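Local atomic coordinates of mandelate racemase / muconate lactonizing enzyme, C-terminal domain protein (PDB entry 4JHM), a protein that is of unknown function but belongs to the enolase superfamily, pairing an N-terminal alpha/beta domain with a C-terminal TIM-barrel-like domain. Residues 49-54 against 111-116; 106-111 against 278-283; 134-139 against 159-164. One frame throughout, in Å; residues are numbered along the deposited sequence.

Contact 1. Residues 49-54 against 111-116; sequences EGLGAT and AWDIKG
D113 OD2 is held by two groups, the backbone N of L51 and K117 NZ. L51 N donates to D113 OD2 at 2.8 Å, with an N-H...O angle of 157°, and K117 NZ forms a salt bridge with the same oxygen. L51 N meets the lone pair of OD2 that faces away from OD1. The other oxygen, OD1, accepts from the backbone N of L356. Both ends of this buried carboxylate are therefore satisfied. D113 CG lies anti to the backbone N (chi1 -175°), and this carries the carboxylate out toward the strand. The L51 side chain passes the carboxylate at an angle, its CG 3.6 Å from D113 OD2.

This is a helix lying on a sheet in the N-terminal domain of the enolase superfamily. Strand 50-58 is an outermost strand of the antiparallel sheet within the chain. Over these segments the strand and helix run roughly antiparallel, at 148°. The two short axes approach to 6.1 Å. Such closeness is possible at G50, which has no side chain and whose CA lies 4.7 Å from that of I114. I114 fills this position instead. Its CG1 comes to 3.3 Å from G50 N, and its CD1 lies alongside the same peptide. K117 also donates to E49 O, just before the strand. The E49 carboxylate turns to R41 on the adjacent strand 34-44, while I114 also packs on T44 there.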
ATOM      1  N   GLU A  49      31.228 -18.604 -39.331  1.00 94.36           N
ATOM      2  CA  GLU A  49      29.915 -19.211 -39.104  1.00 95.04           C
ATOM      3  C   GLU A  49      29.516 -19.222 -37.629  1.00 90.94           C
ATOM      4  O   GLU A  49      30.352 -19.431 -36.751  1.00 90.62           O
ATOM      5  CB  GLU A  49      29.861 -20.628 -39.686  1.00 97.35           C
ATOM      6  CG  GLU A  49      30.662 -21.676 -38.928  1.00 99.51           C
ATOM      7  CD  GLU A  49      30.499 -23.064 -39.526  1.00103.26           C
ATOM      8  OE1 GLU A  49      30.391 -24.038 -38.747  1.00103.00           O
ATOM      9  OE2 GLU A  49      30.466 -23.177 -40.774  1.00 98.35           O
ATOM     10  N   GLY A  50      28.230 -18.994 -37.371  1.00 89.32           N
ATOM     11  CA  GLY A  50      27.710 -18.905 -36.006  1.00 84.01           C
ATOM     12  C   GLY A  50      26.710 -20.000 -35.702  1.00 81.65           C
ATOM     13  O   GLY A  50      25.892 -20.354 -36.549  1.00 78.10           O
ATOM     14  N   LEU A  51      26.780 -20.538 -34.487  1.00 84.68           N
ATOM     15  CA  LEU A  51      25.888 -21.613 -34.071  1.00 84.66           C
ATOM     16  C   LEU A  51      24.996 -21.189 -32.912  1.00 84.93           C
ATOM     17  O   LEU A  51      25.455 -20.582 -31.942  1.00 83.40           O
ATOM     18  CB  LEU A  51      26.684 -22.845 -33.643  1.00 86.06           C
ATOM     19  CG  LEU A  51      27.924 -23.201 -34.458  1.00 89.22           C
ATOM     20  CD1 LEU A  51      28.533 -24.479 -33.904  1.00 88.35           C
ATOM     21  CD2 LEU A  51      27.586 -23.343 -35.934  1.00 90.45           C
ATOM     22  N   GLY A  52      23.716 -21.530 -33.025  1.00 86.11           N
ATOM     23  CA  GLY A  52      22.753 -21.342 -31.948  1.00 82.26           C
ATOM     24  C   GLY A  52      21.807 -22.521 -31.956  1.00 78.70           C
ATOM     25  O   GLY A  52      21.743 -23.252 -32.942  1.00 78.89           O
ATOM     26  N   ALA A  53      21.073 -22.712 -30.866  1.00 76.29           N
ATOM     27  CA  ALA A  53      20.208 -23.877 -30.738  1.00 73.90           C
ATOM     28  C   ALA A  53      19.166 -23.699 -29.650  1.00 74.24           C
ATOM     29  O   ALA A  53      19.432 -23.086 -28.618  1.00 84.75           O
ATOM     30  CB  ALA A  53      21.044 -25.110 -30.441  1.00 74.98           C
ATOM     31  N   THR A  54      17.978 -24.241 -29.886  1.00 68.86           N
ATOM     32  CA  THR A  54      16.968 -24.329 -28.845  1.00 69.82           C
ATOM     33  C   THR A  54      16.312 -25.707 -28.871  1.00 72.82           C
ATOM     34  O   THR A  54      16.164 -26.331 -29.924  1.00 67.40           O
ATOM     35  CB  THR A  54      15.888 -23.237 -28.973  1.00 69.27           C
ATOM     36  OG1 THR A  54      15.131 -23.175 -27.759  1.00 62.32           O
ATOM     37  CG2 THR A  54      14.953 -23.529 -30.141  1.00 71.12           C
ATOM     38  N   ALA A 111      24.562 -15.058 -33.505  1.00 81.23           N
ATOM     39  CA  ALA A 111      25.237 -13.807 -33.827  1.00 82.47           C
ATOM     40  C   ALA A 111      26.345 -13.539 -32.819  1.00 82.53           C
ATOM     41  O   ALA A 111      27.438 -13.113 -33.189  1.00 80.83           O
ATOM     42  CB  ALA A 111      24.251 -12.654 -33.848  1.00 80.03           C
ATOM     43  N   TRP A 112      26.059 -13.795 -31.545  1.00 82.73           N
ATOM     44  CA  TRP A 112      27.064 -13.634 -30.496  1.00 83.83           C
ATOM     45  C   TRP A 112      28.236 -14.596 -30.713  1.00 83.37           C
ATOM     46  O   TRP A 112      29.385 -14.244 -30.455  1.00 83.69           O
ATOM     47  CB  TRP A 112      26.448 -13.846 -29.109  1.00 79.50           C
ATOM     48  CG  TRP A 112      25.792 -12.618 -28.539  1.00 78.84           C
ATOM     49  CD1 TRP A 112      24.459 -12.346 -28.511  1.00 79.07           C
ATOM     50  CD2 TRP A 112      26.443 -11.502 -27.916  1.00 79.29           C
ATOM     51  NE1 TRP A 112      24.236 -11.134 -27.909  1.00 80.33           N
ATOM     52  CE2 TRP A 112      25.436 -10.593 -27.536  1.00 78.33           C
ATOM     53  CE3 TRP A 112      27.777 -11.182 -27.642  1.00 81.12           C
ATOM     54  CZ2 TRP A 112      25.720  -9.386 -26.898  1.00 80.08           C
ATOM     55  CZ3 TRP A 112      28.060  -9.982 -27.010  1.00 78.69           C
ATOM     56  CH2 TRP A 112      27.036  -9.100 -26.646  1.00 82.46           C
ATOM     57  N   ASP A 113      27.937 -15.801 -31.191  1.00 79.26           N
ATOM     58  CA  ASP A 113      28.967 -16.803 -31.467  1.00 84.47           C
ATOM     59  C   ASP A 113      29.953 -16.299 -32.527  1.00 84.10           C
ATOM     60  O   ASP A 113      31.168 -16.464 -32.392  1.00 77.93           O
ATOM     61  CB  ASP A 113      28.316 -18.116 -31.929  1.00 84.59           C
ATOM     62  CG  ASP A 113      29.322 -19.248 -32.114  1.00 86.30           C
ATOM     63  OD1 ASP A 113      30.364 -19.266 -31.421  1.00 89.68           O
ATOM     64  OD2 ASP A 113      29.060 -20.132 -32.952  1.00 85.76           O
ATOM     65  N   ILE A 114      29.411 -15.690 -33.580  1.00 82.35           N
ATOM     66  CA  ILE A 114      30.207 -15.115 -34.656  1.00 79.51           C
ATOM     67  C   ILE A 114      31.047 -13.953 -34.143  1.00 85.32           C
ATOM     68  O   ILE A 114      32.230 -13.837 -34.479  1.00 97.01           O
ATOM     69  CB  ILE A 114      29.302 -14.635 -35.805  1.00 77.12           C
ATOM     70  CG1 ILE A 114      28.927 -15.814 -36.702  1.00 77.24           C
ATOM     71  CG2 ILE A 114      29.983 -13.555 -36.629  1.00 78.89           C
ATOM     72  CD1 ILE A 114      27.792 -15.519 -37.660  1.00 77.05           C
ATOM     73  N   LYS A 115      30.436 -13.100 -33.326  1.00 84.54           N
ATOM     74  CA  LYS A 115      31.125 -11.947 -32.750  1.00 86.26           C
ATOM     75  C   LYS A 115      32.277 -12.387 -31.853  1.00 85.96           C
ATOM     76  O   LYS A 115      33.307 -11.725 -31.792  1.00 92.14           O
ATOM     77  CB  LYS A 115      30.141 -11.092 -31.949  1.00 90.32           C
ATOM     78  CG  LYS A 115      30.767  -9.890 -31.257  1.00 93.46           C
ATOM     79  CD  LYS A 115      29.831  -9.294 -30.213  1.00 93.26           C
ATOM     80  CE  LYS A 115      28.624  -8.621 -30.847  1.00 92.98           C
ATOM     81  NZ  LYS A 115      27.760  -7.950 -29.832  1.00 92.18           N
ATOM     82  N   GLY A 116      32.101 -13.505 -31.157  1.00 83.82           N
ATOM     83  CA  GLY A 116      33.157 -14.041 -30.307  1.00 84.92           C
ATOM     84  C   GLY A 116      34.315 -14.571 -31.129  1.00 87.67           C
ATOM     85  O   GLY A 116      35.482 -14.311 -30.828  1.00 87.73           O
TER

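Contact 2. Residues 106-111 against 278-283; sequences PIDIAA and GITQLN
D108 and T280 meet through two hydrogen bonds. The D108 carboxylate reaches from the side of one helix to the first turn of another. D108 OD1 accepts from T280 N at 3.2 Å with an angle of 171°, so the bond is nearly straight. The N-H comes in on the syn side of OD1, 27° out of the carboxylate plane. T280 OG1 donates to D108 OD2, on the syn lone pair; at 2.5 Å the modelled length is doubtful, given the resolution. D108 CG is anti to the backbone N, which extends the acid toward the helix end.

OD2 also accepts from N89 ND2. T280 OG1 in turn accepts from W112 NE1, so this hydroxyl both gives and takes. I279 N lies 3.0 Å from D108 OD1, but the angle is too poor for a bond. G278 holds the N-cap position, and its carbonyl O accepts from both Q281 N and L282 N. The nearby helix start would probably favour a charged carboxylate. Beside the acid, I109 CG1 rests 3.8 Å from I279 CG1 and 3.7 Å from G278 CA.

The two short helix axes cross at 91°, 9.4 Å apart. Helix 100-119 of the N-terminal domain thus meets the start of helix 279-291 of the barrel domain. Helix 85-92 packs beside T280. I279 also touches L123 and L127 of helix 123-127 and A309 and V313 of helix 304-316.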
ATOM      1  N   PRO A 106      17.890 -18.887 -30.822  1.00 73.05           N
ATOM      2  CA  PRO A 106      19.082 -19.429 -31.484  1.00 72.87           C
ATOM      3  C   PRO A 106      19.724 -18.471 -32.494  1.00 71.74           C
ATOM      4  O   PRO A 106      20.938 -18.504 -32.690  1.00 65.87           O
ATOM      5  CB  PRO A 106      18.557 -20.681 -32.199  1.00 74.11           C
ATOM      6  CG  PRO A 106      17.245 -20.992 -31.562  1.00 72.76           C
ATOM      7  CD  PRO A 106      16.685 -19.675 -31.123  1.00 73.63           C
ATOM      8  N   ILE A 107      18.918 -17.628 -33.131  1.00 71.86           N
ATOM      9  CA  ILE A 107      19.442 -16.700 -34.126  1.00 75.44           C
ATOM     10  C   ILE A 107      20.267 -15.621 -33.435  1.00 75.17           C
ATOM     11  O   ILE A 107      21.378 -15.321 -33.855  1.00 74.73           O
ATOM     12  CB  ILE A 107      18.318 -16.037 -34.950  1.00 76.39           C
ATOM     13  CG1 ILE A 107      17.427 -17.104 -35.596  1.00 76.96           C
ATOM     14  CG2 ILE A 107      18.907 -15.125 -36.017  1.00 73.10           C
ATOM     15  CD1 ILE A 107      16.073 -16.590 -36.039  1.00 74.53           C
ATOM     16  N   ASP A 108      19.726 -15.036 -32.372  1.00 76.59           N
ATOM     17  CA  ASP A 108      20.472 -14.043 -31.605  1.00 77.34           C
ATOM     18  C   ASP A 108      21.767 -14.662 -31.096  1.00 77.61           C
ATOM     19  O   ASP A 108      22.842 -14.070 -31.205  1.00 77.32           O
ATOM     20  CB  ASP A 108      19.637 -13.527 -30.431  1.00 73.52           C
ATOM     21  CG  ASP A 108      20.456 -12.712 -29.439  1.00 73.96           C
ATOM     22  OD1 ASP A 108      21.161 -13.321 -28.605  1.00 68.83           O
ATOM     23  OD2 ASP A 108      20.384 -11.463 -29.488  1.00 71.69           O
ATOM     24  N   ILE A 109      21.653 -15.868 -30.554  1.00 75.66           N
ATOM     25  CA  ILE A 109      22.788 -16.566 -29.975  1.00 76.29           C
ATOM     26  C   ILE A 109      23.873 -16.796 -31.021  1.00 78.02           C
ATOM     27  O   ILE A 109      25.059 -16.596 -30.756  1.00 79.22           O
ATOM     28  CB  ILE A 109      22.348 -17.909 -29.365  1.00 76.86           C
ATOM     29  CG1 ILE A 109      21.536 -17.662 -28.091  1.00 74.71           C
ATOM     30  CG2 ILE A 109      23.557 -18.777 -29.049  1.00 82.10           C
ATOM     31  CD1 ILE A 109      20.703 -18.845 -27.652  1.00 76.36           C
ATOM     32  N   ALA A 110      23.453 -17.206 -32.212  1.00 77.68           N
ATOM     33  CA  ALA A 110      24.378 -17.481 -33.303  1.00 78.05           C
ATOM     34  C   ALA A 110      25.151 -16.229 -33.724  1.00 81.32           C
ATOM     35  O   ALA A 110      26.263 -16.324 -34.246  1.00 86.02           O
ATOM     36  CB  ALA A 110      23.627 -18.061 -34.489  1.00 77.38           C
ATOM     37  N   ALA A 111      24.562 -15.058 -33.505  1.00 81.23           N
ATOM     38  CA  ALA A 111      25.237 -13.807 -33.827  1.00 82.47           C
ATOM     39  C   ALA A 111      26.345 -13.539 -32.819  1.00 82.53           C
ATOM     40  O   ALA A 111      27.438 -13.113 -33.189  1.00 80.83           O
ATOM     41  CB  ALA A 111      24.251 -12.654 -33.848  1.00 80.03           C
ATOM     42  N   GLY A 278      17.639 -15.185 -26.357  1.00 69.08           N
ATOM     43  CA  GLY A 278      19.066 -15.323 -26.622  1.00 70.52           C
ATOM     44  C   GLY A 278      19.966 -14.631 -25.613  1.00 70.27           C
ATOM     45  O   GLY A 278      19.504 -14.071 -24.621  1.00 71.78           O
ATOM     46  N   ILE A 279      21.266 -14.681 -25.890  1.00 70.68           N
ATOM     47  CA  ILE A 279      22.292 -14.076 -25.048  1.00 65.72           C
ATOM     48  C   ILE A 279      21.954 -12.625 -24.724  1.00 65.63           C
ATOM     49  O   ILE A 279      22.023 -12.199 -23.573  1.00 66.24           O
ATOM     50  CB  ILE A 279      23.659 -14.107 -25.766  1.00 67.16           C
ATOM     51  CG1 ILE A 279      24.050 -15.542 -26.139  1.00 69.76           C
ATOM     52  CG2 ILE A 279      24.743 -13.485 -24.900  1.00 69.95           C
ATOM     53  CD1 ILE A 279      24.427 -16.417 -24.960  1.00 69.00           C
ATOM     54  N   THR A 280      21.598 -11.872 -25.758  1.00 67.27           N
ATOM     55  CA  THR A 280      21.252 -10.464 -25.623  1.00 67.35           C
ATOM     56  C   THR A 280      20.332 -10.179 -24.439  1.00 71.17           C
ATOM     57  O   THR A 280      20.500  -9.180 -23.743  1.00 82.50           O
ATOM     58  CB  THR A 280      20.551  -9.972 -26.900  1.00 68.36           C
ATOM     59  OG1 THR A 280      21.522  -9.794 -27.942  1.00 69.63           O
ATOM     60  CG2 THR A 280      19.806  -8.664 -26.652  1.00 64.65           C
ATOM     61  N   GLN A 281      19.359 -11.055 -24.213  1.00 65.01           N
ATOM     62  CA  GLN A 281      18.338 -10.811 -23.209  1.00 61.73           C
ATOM     63  C   GLN A 281      18.696 -11.430 -21.867  1.00 65.47           C
ATOM     64  O   GLN A 281      18.507 -10.806 -20.823  1.00 68.61           O
ATOM     65  CB  GLN A 281      16.992 -11.356 -23.688  1.00 60.46           C
ATOM     66  CG  GLN A 281      16.487 -10.700 -24.967  1.00 60.92           C
ATOM     67  CD  GLN A 281      16.123  -9.244 -24.767  1.00 60.36           C
ATOM     68  OE1 GLN A 281      16.849  -8.347 -25.186  1.00 64.67           O
ATOM     69  NE2 GLN A 281      15.004  -9.001 -24.102  1.00 62.79           N
ATOM     70  N   LEU A 282      19.198 -12.661 -21.883  1.00 68.21           N
ATOM     71  CA  LEU A 282      19.578 -13.314 -20.641  1.00 67.32           C
ATOM     72  C   LEU A 282      20.498 -12.365 -19.914  1.00 68.85           C
ATOM     73  O   LEU A 282      20.250 -11.984 -18.772  1.00 67.35           O
ATOM     74  CB  LEU A 282      20.305 -14.632 -20.898  1.00 69.53           C
ATOM     75  CG  LEU A 282      20.748 -15.366 -19.627  1.00 71.97           C
ATOM     76  CD1 LEU A 282      19.541 -15.808 -18.810  1.00 72.74           C
ATOM     77  CD2 LEU A 282      21.617 -16.565 -19.968  1.00 73.57           C
ATOM     78  N   ASN A 283      21.557 -11.981 -20.618  1.00 69.72           N
ATOM     79  CA  ASN A 283      22.556 -11.059 -20.113  1.00 67.23           C
ATOM     80  C   ASN A 283      21.941  -9.910 -19.321  1.00 64.01           C
ATOM     81  O   ASN A 283      22.404  -9.573 -18.233  1.00 72.49           O
ATOM     82  CB  ASN A 283      23.371 -10.510 -21.286  1.00 67.78           C
ATOM     83  CG  ASN A 283      24.554  -9.684 -20.836  1.00 67.92           C
ATOM     84  OD1 ASN A 283      25.482 -10.192 -20.209  1.00 66.60           O
ATOM     85  ND2 ASN A 283      24.529  -8.400 -21.157  1.00 73.80           N
TER

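Contact 3. Residues 134-139 against 159-164; sequences IKSYAS and HGFTAI
The F161 ring carries A138 on one face and S136 at its edge. A138 CB sits 3.7 Å from the F161 ring centroid and only 7° off the ring normal, a centred CH-pi contact. S136 OG lies near the ring plane, 3.6 Å from F161 CE1. This hydroxyl is hydrogen-bonded to T342 OG1. Y327 makes an edge-to-face pair with F161.

Beyond the ring, the backbones pair in parallel. A138 N donates to A163 O at 3.0 Å, with an angle of 148°. The acceptor also receives a CA-H...O contact from Y137, and I164 CA approaches A138 O in the same way. Y137 CB packs on A163 CB at 3.6 Å, and Y137 OH is hydrogen-bonded to K165 NZ. At the more exposed end, K135 and T162 cross at about a right angle. There K135 CD lies 3.2 Å from T162 OG1.

This is the opening beta-alpha-beta unit of the barrel sheet: strand 133-139, helix 149-159, then strand 163-167. Strand 133-139 also pairs with 323-326, strand 163-167 pairs with 192-196, and C156 of helix 149-159 touches A138, F161 and I164.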
ATOM      1  N   ILE A 134      32.488 -22.834 -12.644  1.00 75.81           N
ATOM      2  CA  ILE A 134      31.398 -22.665 -11.677  1.00 73.77           C
ATOM      3  C   ILE A 134      30.820 -23.997 -11.178  1.00 74.68           C
ATOM      4  O   ILE A 134      30.805 -24.988 -11.905  1.00 76.84           O
ATOM      5  CB  ILE A 134      30.262 -21.831 -12.288  1.00 71.94           C
ATOM      6  CG1 ILE A 134      29.057 -21.788 -11.348  1.00 74.39           C
ATOM      7  CG2 ILE A 134      29.842 -22.414 -13.627  1.00 75.61           C
ATOM      8  CD1 ILE A 134      27.863 -21.055 -11.923  1.00 72.31           C
ATOM      9  N   LYS A 135      30.348 -24.009  -9.933  1.00 76.42           N
ATOM     10  CA  LYS A 135      29.706 -25.191  -9.348  1.00 77.26           C
ATOM     11  C   LYS A 135      28.504 -25.620 -10.176  1.00 77.76           C
ATOM     12  O   LYS A 135      27.640 -24.800 -10.479  1.00 78.04           O
ATOM     13  CB  LYS A 135      29.220 -24.896  -7.925  1.00 73.83           C
ATOM     14  CG  LYS A 135      30.311 -24.851  -6.874  1.00 76.63           C
ATOM     15  CD  LYS A 135      30.446 -26.183  -6.164  1.00 82.11           C
ATOM     16  CE  LYS A 135      31.815 -26.326  -5.519  1.00 88.80           C
ATOM     17  NZ  LYS A 135      32.118 -25.198  -4.600  1.00 93.88           N
ATOM     18  N   SER A 136      28.444 -26.902 -10.520  1.00 76.79           N
ATOM     19  CA  SER A 136      27.283 -27.455 -11.204  1.00 76.00           C
ATOM     20  C   SER A 136      26.448 -28.305 -10.255  1.00 72.80           C
ATOM     21  O   SER A 136      26.912 -28.700  -9.189  1.00 75.22           O
ATOM     22  CB  SER A 136      27.727 -28.313 -12.389  1.00 84.80           C
ATOM     23  OG  SER A 136      28.526 -29.406 -11.959  1.00 88.44           O
ATOM     24  N   TYR A 137      25.208 -28.579 -10.645  1.00 73.56           N
ATOM     25  CA  TYR A 137      24.415 -29.604  -9.978  1.00 73.53           C
ATOM     26  C   TYR A 137      23.917 -30.621 -11.002  1.00 72.56           C
ATOM     27  O   TYR A 137      23.633 -30.279 -12.149  1.00 67.70           O
ATOM     28  CB  TYR A 137      23.239 -28.996  -9.202  1.00 74.39           C
ATOM     29  CG  TYR A 137      22.218 -28.267 -10.051  1.00 71.28           C
ATOM     30  CD1 TYR A 137      21.185 -28.954 -10.678  1.00 71.16           C
ATOM     31  CD2 TYR A 137      22.276 -26.889 -10.207  1.00 69.45           C
ATOM     32  CE1 TYR A 137      20.249 -28.287 -11.450  1.00 69.59           C
ATOM     33  CE2 TYR A 137      21.344 -26.212 -10.973  1.00 66.10           C
ATOM     34  CZ  TYR A 137      20.335 -26.914 -11.594  1.00 66.16           C
ATOM     35  OH  TYR A 137      19.415 -26.245 -12.363  1.00 60.55           O
ATOM     36  N   ALA A 138      23.839 -31.878 -10.585  1.00 75.88           N
ATOM     37  CA  ALA A 138      23.286 -32.920 -11.433  1.00 77.13           C
ATOM     38  C   ALA A 138      21.766 -32.797 -11.439  1.00 73.99           C
ATOM     39  O   ALA A 138      21.122 -32.894 -10.392  1.00 73.53           O
ATOM     40  CB  ALA A 138      23.711 -34.290 -10.931  1.00 79.87           C
ATOM     41  N   SER A 139      21.196 -32.557 -12.614  1.00 70.29           N
ATOM     42  CA  SER A 139      19.750 -32.443 -12.751  1.00 67.52           C
ATOM     43  C   SER A 139      19.223 -33.808 -13.163  1.00 72.12           C
ATOM     44  O   SER A 139      19.453 -34.253 -14.285  1.00 82.34           O
ATOM     45  CB  SER A 139      19.403 -31.385 -13.791  1.00 65.36           C
ATOM     46  OG  SER A 139      18.159 -30.781 -13.504  1.00 64.63           O
ATOM     47  N   HIS A 159      31.176 -38.982  -8.809  1.00 98.62           N
ATOM     48  CA  HIS A 159      31.567 -38.240 -10.002  1.00 94.02           C
ATOM     49  C   HIS A 159      32.088 -36.863  -9.630  1.00 93.13           C
ATOM     50  O   HIS A 159      32.805 -36.240 -10.411  1.00100.78           O
ATOM     51  CB  HIS A 159      30.413 -38.118 -11.001  1.00 89.07           C
ATOM     52  CG  HIS A 159      30.850 -37.691 -12.370  1.00 91.48           C
ATOM     53  ND1 HIS A 159      31.598 -38.501 -13.198  1.00 94.88           N
ATOM     54  CD2 HIS A 159      30.655 -36.539 -13.052  1.00 90.07           C
ATOM     55  CE1 HIS A 159      31.841 -37.867 -14.331  1.00 91.34           C
ATOM     56  NE2 HIS A 159      31.281 -36.675 -14.268  1.00 89.68           N
ATOM     57  N   GLY A 160      31.726 -36.393  -8.439  1.00 91.55           N
ATOM     58  CA  GLY A 160      32.268 -35.143  -7.904  1.00 91.12           C
ATOM     59  C   GLY A 160      31.236 -34.058  -7.658  1.00 86.72           C
ATOM     60  O   GLY A 160      31.569 -32.988  -7.150  1.00 87.08           O
ATOM     61  N   PHE A 161      29.985 -34.335  -8.015  1.00 82.32           N
ATOM     62  CA  PHE A 161      28.915 -33.351  -7.916  1.00 78.63           C
ATOM     63  C   PHE A 161      28.710 -32.871  -6.484  1.00 81.79           C
ATOM     64  O   PHE A 161      28.751 -33.655  -5.538  1.00 87.75           O
ATOM     65  CB  PHE A 161      27.599 -33.923  -8.447  1.00 77.66           C
ATOM     66  CG  PHE A 161      27.497 -33.942  -9.949  1.00 76.59           C
ATOM     67  CD1 PHE A 161      27.476 -32.758 -10.671  1.00 72.98           C
ATOM     68  CD2 PHE A 161      27.393 -35.143 -10.637  1.00 74.18           C
ATOM     69  CE1 PHE A 161      27.369 -32.771 -12.049  1.00 69.99           C
ATOM     70  CE2 PHE A 161      27.286 -35.160 -12.014  1.00 72.39           C
ATOM     71  CZ  PHE A 161      27.272 -33.971 -12.719  1.00 70.15           C
ATOM     72  N   THR A 162      28.465 -31.574  -6.351  1.00 82.45           N
ATOM     73  CA  THR A 162      28.329 -30.915  -5.057  1.00 83.51           C
ATOM     74  C   THR A 162      26.866 -30.641  -4.707  1.00 80.44           C
ATOM     75  O   THR A 162      26.552 -30.225  -3.593  1.00 69.84           O
ATOM     76  CB  THR A 162      29.067 -29.568  -5.090  1.00 85.30           C
ATOM     77  OG1 THR A 162      28.920 -28.981  -6.396  1.00 81.94           O
ATOM     78  CG2 THR A 162      30.543 -29.768  -4.785  1.00 82.50           C
ATOM     79  N   ALA A 163      25.979 -30.865  -5.669  1.00 78.64           N
ATOM     80  CA  ALA A 163      24.573 -30.535  -5.507  1.00 75.03           C
ATOM     81  C   ALA A 163      23.728 -31.358  -6.466  1.00 73.93           C
ATOM     82  O   ALA A 163      24.159 -31.674  -7.574  1.00 78.90           O
ATOM     83  CB  ALA A 163      24.352 -29.053  -5.754  1.00 71.96           C
ATOM     84  N   ILE A 164      22.522 -31.702  -6.034  1.00 69.86           N
ATOM     85  CA  ILE A 164      21.617 -32.480  -6.858  1.00 70.90           C
ATOM     86  C   ILE A 164      20.217 -31.879  -6.847  1.00 71.81           C
ATOM     87  O   ILE A 164      19.629 -31.680  -5.785  1.00 67.10           O
ATOM     88  CB  ILE A 164      21.530 -33.928  -6.355  1.00 74.15           C
ATOM     89  CG1 ILE A 164      22.910 -34.589  -6.415  1.00 75.94           C
ATOM     90  CG2 ILE A 164      20.517 -34.710  -7.178  1.00 75.43           C
ATOM     91  CD1 ILE A 164      22.928 -36.017  -5.914  1.00 78.05           C
TER

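Contacts 1 and 2 both use helix 100-119 and share A111. Their centres are 8 Å apart, and A53 of the first packs on P106 of the second. Contact 1 joins the helix to the sheet of the N-terminal domain; contact 2 joins it to the barrel domain. In both, an aspartate on the helix accepts a backbone N-H. Contact 3 lies about 26 Å from contact 2, centre to centre, on the opposite side of the chain's centre. It is held by strand pairing and by an aromatic face, with no acid. All five touching residues of contact 2 are buried. In contact 1 four of five are, with E49 partly exposed; contact 3 has a partly exposed edge at K135 and T162.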